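Long-range contact in 2,3-dihydroxybenzoate-AMP ligase (PDB 1MDB), which belongs to the ANL superfamily of AMP-binding enzymes and has adenosine monophosphate and 2,3-dihydroxy-benzoic acid bound in the model: residues L336-R341 with G354-P359. Residues are numbered along the deposited sequence; the frame is centred on the assembly and turned at random.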
ATOM      1  N   LEU A 336      -7.747   8.999  -0.809  1.00 31.00           N
ATOM      2  CA  LEU A 336      -8.878   8.217  -0.338  1.00 30.06           C
ATOM      3  C   LEU A 336      -8.634   6.806   0.176  1.00 30.86           C
ATOM      4  O   LEU A 336      -7.995   5.987  -0.485  1.00 31.69           O
ATOM      5  CB  LEU A 336      -9.950   8.151  -1.430  1.00 32.03           C
ATOM      6  CG  LEU A 336     -11.239   7.429  -1.018  1.00 32.15           C
ATOM      7  CD1 LEU A 336     -11.901   8.200   0.118  1.00 33.60           C
ATOM      8  CD2 LEU A 336     -12.192   7.323  -2.204  1.00 31.68           C
ATOM      9  N   VAL A 337      -9.176   6.525   1.359  1.00 28.94           N
ATOM     10  CA  VAL A 337      -9.079   5.203   1.959  1.00 27.77           C
ATOM     11  C   VAL A 337     -10.465   4.810   2.466  1.00 29.17           C
ATOM     12  O   VAL A 337     -11.111   5.573   3.190  1.00 26.41           O
ATOM     13  CB  VAL A 337      -8.089   5.169   3.135  1.00 28.81           C
ATOM     14  CG1 VAL A 337      -8.121   3.787   3.790  1.00 30.01           C
ATOM     15  CG2 VAL A 337      -6.679   5.478   2.644  1.00 26.10           C
ATOM     16  N   ASN A 338     -10.912   3.622   2.074  1.00 27.73           N
ATOM     17  CA  ASN A 338     -12.221   3.103   2.462  1.00 30.03           C
ATOM     18  C   ASN A 338     -12.089   1.843   3.313  1.00 31.28           C
ATOM     19  O   ASN A 338     -11.254   0.975   3.026  1.00 30.85           O
ATOM     20  CB  ASN A 338     -13.040   2.757   1.213  1.00 31.32           C
ATOM     21  CG  ASN A 338     -13.176   3.920   0.266  1.00 34.38           C
ATOM     22  OD1 ASN A 338     -13.944   4.852   0.513  1.00 33.12           O
ATOM     23  ND2 ASN A 338     -12.418   3.882  -0.830  1.00 32.79           N
ATOM     24  N   TYR A 339     -12.930   1.724   4.338  1.00 31.22           N
ATOM     25  CA  TYR A 339     -12.893   0.544   5.205  1.00 30.85           C
ATOM     26  C   TYR A 339     -14.286   0.017   5.522  1.00 31.42           C
ATOM     27  O   TYR A 339     -15.238   0.786   5.617  1.00 29.82           O
ATOM     28  CB  TYR A 339     -12.272   0.848   6.580  1.00 29.90           C
ATOM     29  CG  TYR A 339     -10.884   1.445   6.646  1.00 30.30           C
ATOM     30  CD1 TYR A 339     -10.687   2.818   6.515  1.00 27.80           C
ATOM     31  CD2 TYR A 339      -9.772   0.645   6.942  1.00 28.51           C
ATOM     32  CE1 TYR A 339      -9.420   3.382   6.688  1.00 28.62           C
ATOM     33  CE2 TYR A 339      -8.503   1.201   7.113  1.00 27.24           C
ATOM     34  CZ  TYR A 339      -8.336   2.565   6.988  1.00 27.23           C
ATOM     35  OH  TYR A 339      -7.092   3.120   7.175  1.00 30.25           O
ATOM     36  N   THR A 340     -14.408  -1.295   5.689  1.00 32.37           N
ATOM     37  CA  THR A 340     -15.679  -1.842   6.135  1.00 34.17           C
ATOM     38  C   THR A 340     -15.523  -1.556   7.631  1.00 34.93           C
ATOM     39  O   THR A 340     -14.402  -1.610   8.156  1.00 33.06           O
ATOM     40  CB  THR A 340     -15.785  -3.366   5.913  1.00 35.14           C
ATOM     41  OG1 THR A 340     -14.616  -4.016   6.422  1.00 34.92           O
ATOM     42  CG2 THR A 340     -15.948  -3.675   4.436  1.00 34.59           C
ATOM     43  N   ARG A 341     -16.606  -1.212   8.319  1.00 35.45           N
ATOM     44  CA  ARG A 341     -16.485  -0.911   9.744  1.00 35.59           C
ATOM     45  C   ARG A 341     -16.382  -2.184  10.564  1.00 34.32           C
ATOM     46  O   ARG A 341     -16.946  -3.211  10.202  1.00 34.60           O
ATOM     47  CB  ARG A 341     -17.654  -0.041  10.210  1.00 36.54           C
ATOM     48  CG  ARG A 341     -17.690   1.335   9.537  1.00 41.05           C
ATOM     49  CD  ARG A 341     -16.369   2.095   9.721  1.00 42.35           C
ATOM     50  NE  ARG A 341     -16.438   3.486   9.270  1.00 41.47           N
ATOM     51  CZ  ARG A 341     -16.260   3.893   8.017  1.00 43.70           C
ATOM     52  NH1 ARG A 341     -15.991   3.016   7.053  1.00 44.11           N
ATOM     53  NH2 ARG A 341     -16.353   5.184   7.725  1.00 41.81           N
ATOM     54  N   GLY A 354     -15.835  -1.325   1.764  1.00 36.22           N
ATOM     55  CA  GLY A 354     -15.946  -0.196   2.687  1.00 34.52           C
ATOM     56  C   GLY A 354     -16.532   1.113   2.181  1.00 34.36           C
ATOM     57  O   GLY A 354     -17.056   1.182   1.076  1.00 34.90           O
ATOM     58  N   LYS A 355     -16.456   2.153   3.013  1.00 34.75           N
ATOM     59  CA  LYS A 355     -16.948   3.488   2.663  1.00 34.33           C
ATOM     60  C   LYS A 355     -15.907   4.502   3.132  1.00 33.29           C
ATOM     61  O   LYS A 355     -15.165   4.236   4.069  1.00 33.46           O
ATOM     62  CB  LYS A 355     -18.304   3.768   3.338  1.00 37.41           C
ATOM     63  CG  LYS A 355     -18.274   3.786   4.862  1.00 40.30           C
ATOM     64  CD  LYS A 355     -19.660   4.063   5.457  1.00 43.85           C
ATOM     65  CE  LYS A 355     -19.625   4.013   6.990  1.00 44.77           C
ATOM     66  NZ  LYS A 355     -20.978   4.067   7.633  1.00 43.17           N
ATOM     67  N   PRO A 356     -15.831   5.677   2.484  1.00 33.27           N
ATOM     68  CA  PRO A 356     -14.842   6.684   2.893  1.00 33.12           C
ATOM     69  C   PRO A 356     -14.675   6.808   4.403  1.00 35.17           C
ATOM     70  O   PRO A 356     -15.658   6.797   5.147  1.00 36.06           O
ATOM     71  CB  PRO A 356     -15.368   7.956   2.250  1.00 32.21           C
ATOM     72  CG  PRO A 356     -15.927   7.438   0.957  1.00 32.80           C
ATOM     73  CD  PRO A 356     -16.664   6.180   1.375  1.00 30.84           C
ATOM     74  N   MET A 357     -13.430   6.929   4.854  1.00 36.12           N
ATOM     75  CA  MET A 357     -13.156   7.042   6.283  1.00 38.26           C
ATOM     76  C   MET A 357     -13.404   8.444   6.834  1.00 39.74           C
ATOM     77  O   MET A 357     -13.601   8.611   8.038  1.00 41.62           O
ATOM     78  CB  MET A 357     -11.712   6.620   6.596  1.00 36.65           C
ATOM     79  CG  MET A 357     -10.635   7.638   6.245  1.00 35.19           C
ATOM     80  SD  MET A 357      -9.000   7.109   6.884  1.00 36.08           S
ATOM     81  CE  MET A 357      -7.847   7.894   5.696  1.00 34.03           C
ATOM     82  N   SER A 358     -13.401   9.445   5.961  1.00 40.28           N
ATOM     83  CA  SER A 358     -13.617  10.826   6.384  1.00 41.79           C
ATOM     84  C   SER A 358     -14.984  11.358   5.988  1.00 43.34           C
ATOM     85  O   SER A 358     -15.491  11.043   4.915  1.00 42.84           O
ATOM     86  CB  SER A 358     -12.553  11.739   5.781  1.00 42.58           C
ATOM     87  OG  SER A 358     -12.867  13.102   6.013  1.00 43.33           O
ATOM     88  N   PRO A 359     -15.598  12.181   6.855  1.00 44.66           N
ATOM     89  CA  PRO A 359     -16.917  12.760   6.578  1.00 44.42           C
ATOM     90  C   PRO A 359     -16.795  13.753   5.431  1.00 44.07           C
ATOM     91  O   PRO A 359     -17.783  14.099   4.786  1.00 43.61           O
ATOM     92  CB  PRO A 359     -17.270  13.469   7.885  1.00 45.36           C
ATOM     93  CG  PRO A 359     -16.483  12.720   8.917  1.00 47.25           C
ATOM     94  CD  PRO A 359     -15.165  12.517   8.222  1.00 45.37           C
TER
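Arg341 folds back over Lys355 and Pro356 and continues the backbone ladder with its side chain. Its chain bends about CB–CG (chi2 -55°), which brings the guanidinium edge-on to two successive carbonyls: NH2 donates to Pro356 O at 3.1 Å, and NH1 makes a weak bond to Lys355 O. The aliphatic part of Lys355 crosses the arginine at about a right angle, with CE 3.5 Å from CZ over one face of the guanidinium, while its amino group stays beyond contact with the like charge. Arginine suits the place because its flat end carries several N-H groups in one plane, able to serve two carbonyls at once. The ladder proper is antiparallel and short: Lys355 N to Tyr339 O, a weak return bond from Tyr339 N to Lys355 O, and Met357 N to Val337 O (3.2 Å). Proline suits position 356, in a non-hydrogen-bonded pair with Asn338, because its nitrogen has no hydrogen to give; Asn338 OD1 rests against its ring, 3.1 Å from Pro356 CD, while ND2 bonds Phe330 O. Gly354 has positive phi and lies against Tyr339 and Thr340, where a CB would clash. Beside Tyr339 and Val337, the unbranched Met357 sets SD at the Tyr339 ring edge, 3.8 Å from CE1, and CE against CB of Val337, which itself touches 2,3-dihydroxy-benzoic acid. Strand 355-356 thus ends the large mixed sheet, with 337-339 between it and 325-331; helix 204-218 packs on Tyr339 and Met357, and strand 362-366 meets Leu336 and Pro356.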